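Local coordinates for protein putative Ribokinase II (Escherichia coli O6, PDB 3IQ0) that probably phosphorylates a sugar or related small substrate with ATP, as a magnesium-binding carbohydrate kinase of the PfkB (ribokinase) family, at residues I9-V14 with G38-F43; C54-C59 with R81-L86; T132-M137 with G162-D167. All coordinates share one frame; numbering follows the deposited sequence.

Contact 1 (I9-V14 with G38-F43); sequences IGEILV and GAPAIF
G10 and I12 run past the start of helix 39-49, with CA of G10 5.7 Å from CA of P40 and CA of I12 4.7 Å from CA of G38. This is a helix N-terminus packed on the link between two sheets of the ribokinase fold. Strand 5-9 belongs to the large sheet. Strand 13-18 belongs to the small four-stranded sheet, which in ribokinase relatives forms the lid. G38 holds the N-cap position. G10 and G38 both have positive phi, and neither has a side chain to separate the backbones. CA of G38 lies 3.6 Å from O of E11. No direct hydrogen bond crosses the contact, and O of E11 and N of G38 are buried without a partner.

P40 packs on the backbone at I9 and G10. Its CG reaches to 3.4 Å from O of I9 and also meets CA of G10. The side chain of E11 crosses the proline at about a right angle. CD of E11 lies 3.6 Å from CD of P40. CG of E11 sits between the backbone N and the carbonyl carbon (chi1 66°), and the chain bends at chi2 (-80°). Both carboxylate oxygens have partners. OE1 bonds to OG of S140, and OE2 to OG of S139. OE2 also accepts from a water at 3.0 Å, and that water takes the N-H of A39 in the first turn of the helix.

L13 packs on the N-cap residue: CD2 lies 3.7 Å from CA of G38. I12 instead faces strand 54-61 and helix 64-75, but it brushes the helix here: CG1 of I12 lies 4.1 Å from CB of A41.

Contact 2 (C54-C59 with R81-L86); sequences CGIISC and RGISVL
S58 and G82 begin the hydrogen bonding between two parallel strands, 54-59 and 83-86. The strand axes come within 4.6 Å and differ in direction by 10°. N of S58 donates to O of G82 over 3.1 Å, and this donor stands well above the carbonyl plane. N of S84 donates to O of S58 over 3.0 Å, tilted less from the plane. Both backbone polar atoms of S58 are used by the neighbouring strand. Three CA-H...O contacts accompany these bonds: CA of I57 with O of G82, CA of I83 with O of S58, and CA of C59 with O of S84.

One water extends the pairing where the strands part. It donates to O of I56 at 3.0 Å and accepts from N of G82 at 2.8 Å. G82 has no side chain, and its carbonyl carbon lies 3.4 Å from O of I56.

On the face of S58 and I83, CG2 of I56 meets CG1 and CD1 of I83, each at 3.8 Å. With CG1 anti to the backbone N (chi1 -176°), CG2 lies between N and the carbonyl carbon and is the branch that reaches I83. On the face of C59 and S84, SG of C59 touches CD1 of L86 at 3.9 Å and lies near CB of S84. H122 packs against both C59 and L86.

Helix 64-75 connects the strands, and strand 83-86 is an outermost strand of the large sheet within the chain. This is a beta-alpha-beta crossover, the repeating unit of the ribokinase alpha/beta fold.

Contact 3 (T132-M137 with G162-D167); sequences THFHIM and GVISFD
T132 and V163 open a regular parallel pairing that runs to M137 and D167. N of V163 donates to O of T132 at 2.7 Å, from above the carbonyl plane. N of F134 donates to O of V163 and N of S165 to O of F134, each at 2.9 Å. N of I136 to O of S165 and N of D167 to O of I136 complete the set. The F134 and D167 donors approach nearly along the C=O axis.

OG of S165 is held twice, by ND1 of H135 and by a water, each at 2.6 Å. OG sits between the backbone N and the carbonyl carbon (chi1 53°), at the edge of the imidazole. The same water bonds weakly to O of F134. OG1 of T132 bonds to ND1 of H133 (3.1 Å) and to OG of S4. N of I164 bonds to OD2 of D192, and O of H135 to OG1 of T8. OD2 of D167 forms a salt bridge with NZ of K228, and the D167 side chain lies about 4 Å from bound ATP.

CB of V163 makes a CH-pi contact over one face of the H133 ring. CD1 of F166 meets CG2 of I136 at 4.0 Å. SE of selenomethionine M137 touches CB of D167.

Helix 144-159 joins the strands and covers F134 and I136. Strands 5-9 and 193-194 flank the pair.

The three contacts follow one another along the chain. Contacts 2 and 3 are strand pairs of the same large sheet, separated by strand 5-9, and their centres are about 16 Å apart. Contact 1 lies about 10 Å from contact 2 and about 15 Å from contact 3, centre to centre, and touches both. O of G10 probably bonds to OG of S58, 2.7 Å away. F43 of helix 39-49 stacks on H135 and touches M137, so the helix packs on the C-terminal part of strand 131-137. The side chain of A39 is about 7 Å from ATP. Together they join the probable lid's link, the edge strand and the middle of the sheet, beside the ATP site.

Contact 1 (I9-V14 with G38-F43)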
loop_
_atom_site.group_PDB
_atom_site.type_symbol
_atom_site.label_atom_id
_atom_site.label_comp_id
_atom_site.label_asym_id
_atom_site.label_seq_id
_atom_site.Cartn_x
_atom_site.Cartn_y
_atom_site.Cartn_z
ATOM N N ILE B 9 18.671 -10.564 -4.359
ATOM C CA ILE B 9 18.387 -9.185 -4.022
ATOM C C ILE B 9 17.058 -8.809 -4.649
ATOM O O ILE B 9 16.663 -9.382 -5.660
ATOM C CB ILE B 9 19.513 -8.290 -4.589
ATOM C CG1 ILE B 9 19.326 -6.834 -4.167
ATOM C CG2 ILE B 9 19.539 -8.406 -6.108
ATOM C CD1 ILE B 9 20.563 -5.990 -4.438
ATOM N N GLY B 10 16.354 -7.853 -4.057
ATOM C CA GLY B 10 15.096 -7.462 -4.661
ATOM C C GLY B 10 13.970 -7.090 -3.730
ATOM O O GLY B 10 14.180 -6.685 -2.587
ATOM N N GLU B 11 12.756 -7.251 -4.234
ATOM C CA GLU B 11 11.566 -6.896 -3.490
ATOM C C GLU B 11 11.037 -7.975 -2.560
ATOM O O GLU B 11 11.019 -9.158 -2.895
ATOM C CB GLU B 11 10.455 -6.485 -4.463
ATOM C CG GLU B 11 9.937 -7.614 -5.367
ATOM C CD GLU B 11 10.825 -7.901 -6.572
ATOM O OE1 GLU B 11 11.966 -7.396 -6.616
ATOM O OE2 GLU B 11 10.376 -8.639 -7.475
ATOM N N ILE B 12 10.618 -7.537 -1.380
ATOM C CA ILE B 12 10.013 -8.396 -0.377
ATOM C C ILE B 12 8.697 -7.685 -0.079
ATOM O O ILE B 12 8.687 -6.492 0.230
ATOM C CB ILE B 12 10.841 -8.461 0.913
ATOM C CG1 ILE B 12 12.086 -9.321 0.699
ATOM C CG2 ILE B 12 10.005 -9.029 2.043
ATOM C CD1 ILE B 12 12.966 -9.397 1.927
ATOM N N LEU B 13 7.590 -8.401 -0.197
ATOM C CA LEU B 13 6.288 -7.805 0.057
ATOM C C LEU B 13 5.353 -8.841 0.647
ATOM O O LEU B 13 5.723 -10.011 0.779
ATOM C CB LEU B 13 5.688 -7.267 -1.248
ATOM C CG LEU B 13 5.646 -8.219 -2.449
ATOM C CD1 LEU B 13 4.316 -8.123 -3.165
ATOM C CD2 LEU B 13 6.778 -7.876 -3.393
ATOM N N VAL B 14 4.155 -8.405 1.025
ATOM C CA VAL B 14 3.159 -9.321 1.555
ATOM C C VAL B 14 2.023 -9.380 0.548
ATOM O O VAL B 14 1.768 -8.421 -0.179
ATOM C CB VAL B 14 2.594 -8.878 2.930
ATOM C CG1 VAL B 14 3.693 -8.911 3.985
ATOM C CG2 VAL B 14 1.981 -7.491 2.829
ATOM N N GLY B 38 7.122 -12.041 -2.877
ATOM C CA GLY B 38 8.210 -11.337 -3.535
ATOM C C GLY B 38 9.117 -12.363 -4.189
ATOM O O GLY B 38 9.715 -13.195 -3.505
ATOM N N ALA B 39 9.217 -12.303 -5.516
ATOM C CA ALA B 39 10.029 -13.240 -6.282
ATOM C C ALA B 39 11.361 -13.594 -5.619
ATOM O O ALA B 39 11.647 -14.771 -5.396
ATOM C CB ALA B 39 10.270 -12.692 -7.702
ATOM N N PRO B 40 12.193 -12.591 -5.295
ATOM C CA PRO B 40 13.478 -12.908 -4.662
ATOM C C PRO B 40 13.318 -13.665 -3.343
ATOM O O PRO B 40 14.090 -14.582 -3.051
ATOM C CB PRO B 40 14.116 -11.533 -4.455
ATOM C CG PRO B 40 13.525 -10.710 -5.569
ATOM C CD PRO B 40 12.080 -11.143 -5.552
ATOM N N ALA B 41 12.315 -13.278 -2.555
ATOM C CA ALA B 41 12.067 -13.917 -1.264
ATOM C C ALA B 41 11.634 -15.372 -1.420
ATOM O O ALA B 41 12.077 -16.240 -0.671
ATOM C CB ALA B 41 11.013 -13.136 -0.480
ATOM N N ILE B 42 10.758 -15.637 -2.382
ATOM C CA ILE B 42 10.302 -17.000 -2.614
ATOM C C ILE B 42 11.468 -17.843 -3.142
ATOM O O ILE B 42 11.645 -18.995 -2.739
ATOM C CB ILE B 42 9.126 -17.027 -3.610
ATOM C CG1 ILE B 42 7.997 -16.134 -3.090
ATOM C CG2 ILE B 42 8.627 -18.454 -3.781
ATOM C CD1 ILE B 42 6.895 -15.891 -4.085
ATOM N N PHE B 43 12.262 -17.265 -4.036
ATOM C CA PHE B 43 13.421 -17.961 -4.587
ATOM C C PHE B 43 14.336 -18.391 -3.445
ATOM O O PHE B 43 14.685 -19.567 -3.313
ATOM C CB PHE B 43 14.217 -17.031 -5.519
ATOM C CG PHE B 43 15.564 -17.581 -5.941
ATOM C CD1 PHE B 43 15.676 -18.427 -7.043
ATOM C CD2 PHE B 43 16.720 -17.247 -5.238
ATOM C CE1 PHE B 43 16.916 -18.931 -7.444
ATOM C CE2 PHE B 43 17.973 -17.746 -5.624
ATOM C CZ PHE B 43 18.068 -18.588 -6.729
HETATM O O HOH W 1 7.856 -10.276 -7.256
#

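Contact 2 (C54-C59 with R81-L86)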
loop_
_atom_site.group_PDB
_atom_site.type_symbol
_atom_site.label_atom_id
_atom_site.label_comp_id
_atom_site.label_asym_id
_atom_site.label_seq_id
_atom_site.Cartn_x
_atom_site.Cartn_y
_atom_site.Cartn_z
ATOM N N CYS B 54 22.131 -19.399 2.640
ATOM C CA CYS B 54 21.851 -18.267 1.756
ATOM C C CYS B 54 21.469 -16.999 2.513
ATOM O O CYS B 54 21.284 -17.020 3.732
ATOM C CB CYS B 54 20.707 -18.648 0.830
ATOM S SG CYS B 54 19.273 -19.241 1.775
ATOM N N GLY B 55 21.338 -15.899 1.773
ATOM C CA GLY B 55 20.973 -14.628 2.369
ATOM C C GLY B 55 20.239 -13.772 1.356
ATOM O O GLY B 55 20.184 -14.110 0.173
ATOM N N ILE B 56 19.664 -12.663 1.801
ATOM C CA ILE B 56 18.946 -11.795 0.879
ATOM C C ILE B 56 19.123 -10.329 1.242
ATOM O O ILE B 56 19.148 -9.969 2.416
ATOM C CB ILE B 56 17.428 -12.155 0.830
ATOM C CG1 ILE B 56 16.718 -11.290 -0.217
ATOM C CG2 ILE B 56 16.795 -11.997 2.205
ATOM C CD1 ILE B 56 15.281 -11.704 -0.503
ATOM N N ILE B 57 19.270 -9.491 0.220
ATOM C CA ILE B 57 19.433 -8.052 0.414
ATOM C C ILE B 57 18.133 -7.419 -0.045
ATOM O O ILE B 57 17.786 -7.502 -1.219
ATOM C CB ILE B 57 20.591 -7.489 -0.443
ATOM C CG1 ILE B 57 21.921 -8.100 0.004
ATOM C CG2 ILE B 57 20.647 -5.978 -0.316
ATOM C CD1 ILE B 57 23.097 -7.714 -0.871
ATOM N N SER B 58 17.414 -6.791 0.881
ATOM C CA SER B 58 16.139 -6.169 0.543
ATOM C C SER B 58 15.789 -5.063 1.535
ATOM O O SER B 58 16.565 -4.773 2.440
ATOM C CB SER B 58 15.039 -7.238 0.534
ATOM O OG SER B 58 13.809 -6.726 0.048
ATOM N N CYS B 59 14.619 -4.452 1.350
ATOM C CA CYS B 59 14.146 -3.377 2.219
ATOM C C CYS B 59 12.680 -3.563 2.569
ATOM O O CYS B 59 11.872 -3.845 1.695
ATOM C CB CYS B 59 14.286 -2.015 1.525
ATOM S SG CYS B 59 15.934 -1.303 1.512
ATOM N N ARG B 81 20.419 -10.515 7.530
ATOM C CA ARG B 81 21.119 -9.299 7.928
ATOM C C ARG B 81 21.075 -8.237 6.836
ATOM O O ARG B 81 21.189 -7.042 7.117
ATOM C CB ARG B 81 22.573 -9.614 8.288
ATOM C CG ARG B 81 22.725 -10.527 9.490
ATOM C CD ARG B 81 24.186 -10.677 9.853
ATOM N NE ARG B 81 24.975 -11.040 8.684
ATOM C CZ ARG B 81 25.546 -12.224 8.500
ATOM N NH1 ARG B 81 25.425 -13.175 9.419
ATOM N NH2 ARG B 81 26.229 -12.459 7.387
ATOM N N GLY B 82 20.910 -8.678 5.591
ATOM C CA GLY B 82 20.849 -7.750 4.476
ATOM C C GLY B 82 19.474 -7.133 4.294
ATOM O O GLY B 82 19.232 -6.402 3.332
ATOM N N ILE B 83 18.564 -7.431 5.210
ATOM C CA ILE B 83 17.223 -6.879 5.125
ATOM C C ILE B 83 17.142 -5.620 5.982
ATOM O O ILE B 83 17.076 -5.698 7.208
ATOM C CB ILE B 83 16.157 -7.893 5.603
ATOM C CG1 ILE B 83 16.134 -9.112 4.667
ATOM C CG2 ILE B 83 14.783 -7.224 5.625
ATOM C CD1 ILE B 83 15.072 -10.155 5.018
ATOM N N SER B 84 17.156 -4.463 5.328
ATOM C CA SER B 84 17.087 -3.181 6.028
ATOM C C SER B 84 15.642 -2.797 6.345
ATOM O O SER B 84 14.726 -3.123 5.594
ATOM C CB SER B 84 17.714 -2.080 5.172
ATOM O OG SER B 84 19.032 -2.425 4.790
ATOM N N VAL B 85 15.450 -2.098 7.458
ATOM C CA VAL B 85 14.121 -1.652 7.861
ATOM C C VAL B 85 14.046 -0.134 7.667
ATOM O O VAL B 85 14.840 0.610 8.236
ATOM C CB VAL B 85 13.837 -2.016 9.337
ATOM C CG1 VAL B 85 12.415 -1.618 9.714
ATOM C CG2 VAL B 85 14.031 -3.511 9.545
ATOM N N LEU B 86 13.098 0.319 6.850
ATOM C CA LEU B 86 12.943 1.738 6.566
ATOM C C LEU B 86 11.710 2.327 7.244
ATOM O O LEU B 86 10.584 2.111 6.800
ATOM C CB LEU B 86 12.850 1.950 5.056
ATOM C CG LEU B 86 13.956 1.306 4.217
ATOM C CD1 LEU B 86 13.741 1.648 2.757
ATOM C CD2 LEU B 86 15.320 1.793 4.678
HETATM O O HOH W 2 21.273 -11.084 4.286
#

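Contact 3 (T132-M137 with G162-D167)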
loop_
_atom_site.group_PDB
_atom_site.type_symbol
_atom_site.label_atom_id
_atom_site.label_comp_id
_atom_site.label_asym_id
_atom_site.label_seq_id
_atom_site.Cartn_x
_atom_site.Cartn_y
_atom_site.Cartn_z
ATOM N N THR B 132 29.277 -16.854 -3.385
ATOM C CA THR B 132 29.851 -17.457 -4.583
ATOM C C THR B 132 28.814 -17.535 -5.703
ATOM O O THR B 132 29.146 -17.805 -6.858
ATOM C CB THR B 132 30.341 -18.887 -4.286
ATOM O OG1 THR B 132 29.236 -19.672 -3.816
ATOM C CG2 THR B 132 31.435 -18.879 -3.221
ATOM N N HIS B 133 27.550 -17.333 -5.342
ATOM C CA HIS B 133 26.462 -17.373 -6.304
ATOM C C HIS B 133 25.467 -16.272 -5.984
ATOM O O HIS B 133 24.935 -16.203 -4.880
ATOM C CB HIS B 133 25.754 -18.730 -6.271
ATOM C CG HIS B 133 26.538 -19.838 -6.907
ATOM N ND1 HIS B 133 27.759 -20.259 -6.426
ATOM C CD2 HIS B 133 26.270 -20.612 -7.985
ATOM C CE1 HIS B 133 28.209 -21.249 -7.178
ATOM N NE2 HIS B 133 27.324 -21.482 -8.131
ATOM N N PHE B 134 25.232 -15.404 -6.959
ATOM C CA PHE B 134 24.305 -14.300 -6.783
ATOM C C PHE B 134 23.217 -14.432 -7.830
ATOM O O PHE B 134 23.500 -14.553 -9.027
ATOM C CB PHE B 134 25.029 -12.964 -6.954
ATOM C CG PHE B 134 24.229 -11.781 -6.502
ATOM C CD1 PHE B 134 24.023 -11.542 -5.151
ATOM C CD2 PHE B 134 23.686 -10.898 -7.429
ATOM C CE1 PHE B 134 23.290 -10.441 -4.725
ATOM C CE2 PHE B 134 22.948 -9.790 -7.014
ATOM C CZ PHE B 134 22.750 -9.562 -5.660
ATOM N N HIS B 135 21.971 -14.410 -7.371
ATOM C CA HIS B 135 20.837 -14.552 -8.268
ATOM C C HIS B 135 20.045 -13.260 -8.415
ATOM O O HIS B 135 19.715 -12.598 -7.433
ATOM C CB HIS B 135 19.913 -15.653 -7.771
ATOM C CG HIS B 135 18.727 -15.871 -8.650
ATOM N ND1 HIS B 135 18.805 -16.553 -9.843
ATOM C CD2 HIS B 135 17.449 -15.439 -8.543
ATOM C CE1 HIS B 135 17.622 -16.531 -10.434
ATOM N NE2 HIS B 135 16.784 -15.862 -9.667
ATOM N N ILE B 136 19.738 -12.915 -9.660
ATOM C CA ILE B 136 18.998 -11.698 -9.956
ATOM C C ILE B 136 17.636 -11.978 -10.583
ATOM O O ILE B 136 17.522 -12.790 -11.497
ATOM C CB ILE B 136 19.803 -10.790 -10.915
ATOM C CG1 ILE B 136 21.067 -10.295 -10.212
ATOM C CG2 ILE B 136 18.964 -9.599 -11.343
ATOM C CD1 ILE B 136 22.065 -9.653 -11.158
HETATM N N MSE B 137 16.610 -11.307 -10.065
HETATM C CA MSE B 137 15.245 -11.419 -10.574
HETATM C C MSE B 137 15.001 -10.160 -11.412
HETATM O O MSE B 137 15.116 -9.046 -10.904
HETATM C CB MSE B 137 14.233 -11.448 -9.424
HETATM C CG MSE B 137 14.185 -12.740 -8.644
HETATM SE SE MSE B 137 13.520 -14.158 -9.764
HETATM C CE MSE B 137 13.579 -15.597 -8.469
ATOM N N GLY B 162 32.672 -15.108 -8.209
ATOM C CA GLY B 162 31.372 -15.743 -8.061
ATOM C C GLY B 162 30.608 -15.934 -9.359
ATOM O O GLY B 162 31.012 -15.430 -10.404
ATOM N N VAL B 163 29.497 -16.662 -9.282
ATOM C CA VAL B 163 28.653 -16.944 -10.441
ATOM C C VAL B 163 27.341 -16.168 -10.370
ATOM O O VAL B 163 26.734 -16.041 -9.304
ATOM C CB VAL B 163 28.329 -18.456 -10.536
ATOM C CG1 VAL B 163 27.378 -18.721 -11.697
ATOM C CG2 VAL B 163 29.620 -19.252 -10.715
ATOM N N ILE B 164 26.905 -15.652 -11.513
ATOM C CA ILE B 164 25.675 -14.874 -11.595
ATOM C C ILE B 164 24.572 -15.658 -12.326
ATOM O O ILE B 164 24.798 -16.206 -13.406
ATOM C CB ILE B 164 25.930 -13.536 -12.358
ATOM C CG1 ILE B 164 27.062 -12.747 -11.685
ATOM C CG2 ILE B 164 24.650 -12.698 -12.414
ATOM C CD1 ILE B 164 26.752 -12.250 -10.282
ATOM N N SER B 165 23.389 -15.738 -11.720
ATOM C CA SER B 165 22.252 -16.411 -12.344
ATOM C C SER B 165 21.233 -15.305 -12.557
ATOM O O SER B 165 21.141 -14.371 -11.756
ATOM C CB SER B 165 21.681 -17.517 -11.439
ATOM O OG SER B 165 21.378 -17.026 -10.147
ATOM N N PHE B 166 20.461 -15.405 -13.628
ATOM C CA PHE B 166 19.503 -14.354 -13.947
ATOM C C PHE B 166 18.188 -14.906 -14.469
ATOM O O PHE B 166 18.168 -15.712 -15.404
ATOM C CB PHE B 166 20.155 -13.418 -14.979
ATOM C CG PHE B 166 19.245 -12.338 -15.514
ATOM C CD1 PHE B 166 18.361 -11.661 -14.680
ATOM C CD2 PHE B 166 19.339 -11.941 -16.845
ATOM C CE1 PHE B 166 17.585 -10.597 -15.159
ATOM C CE2 PHE B 166 18.567 -10.876 -17.337
ATOM C CZ PHE B 166 17.690 -10.205 -16.486
ATOM N N ASP B 167 17.094 -14.469 -13.847
ATOM C CA ASP B 167 15.749 -14.884 -14.222
ATOM C C ASP B 167 14.990 -13.645 -14.705
ATOM O O ASP B 167 14.591 -12.798 -13.908
ATOM C CB ASP B 167 15.026 -15.493 -13.022
ATOM C CG ASP B 167 13.592 -15.859 -13.335
ATOM O OD1 ASP B 167 13.028 -15.312 -14.300
ATOM O OD2 ASP B 167 13.021 -16.685 -12.598
HETATM O O HOH W 3 23.709 -17.742 -9.163
#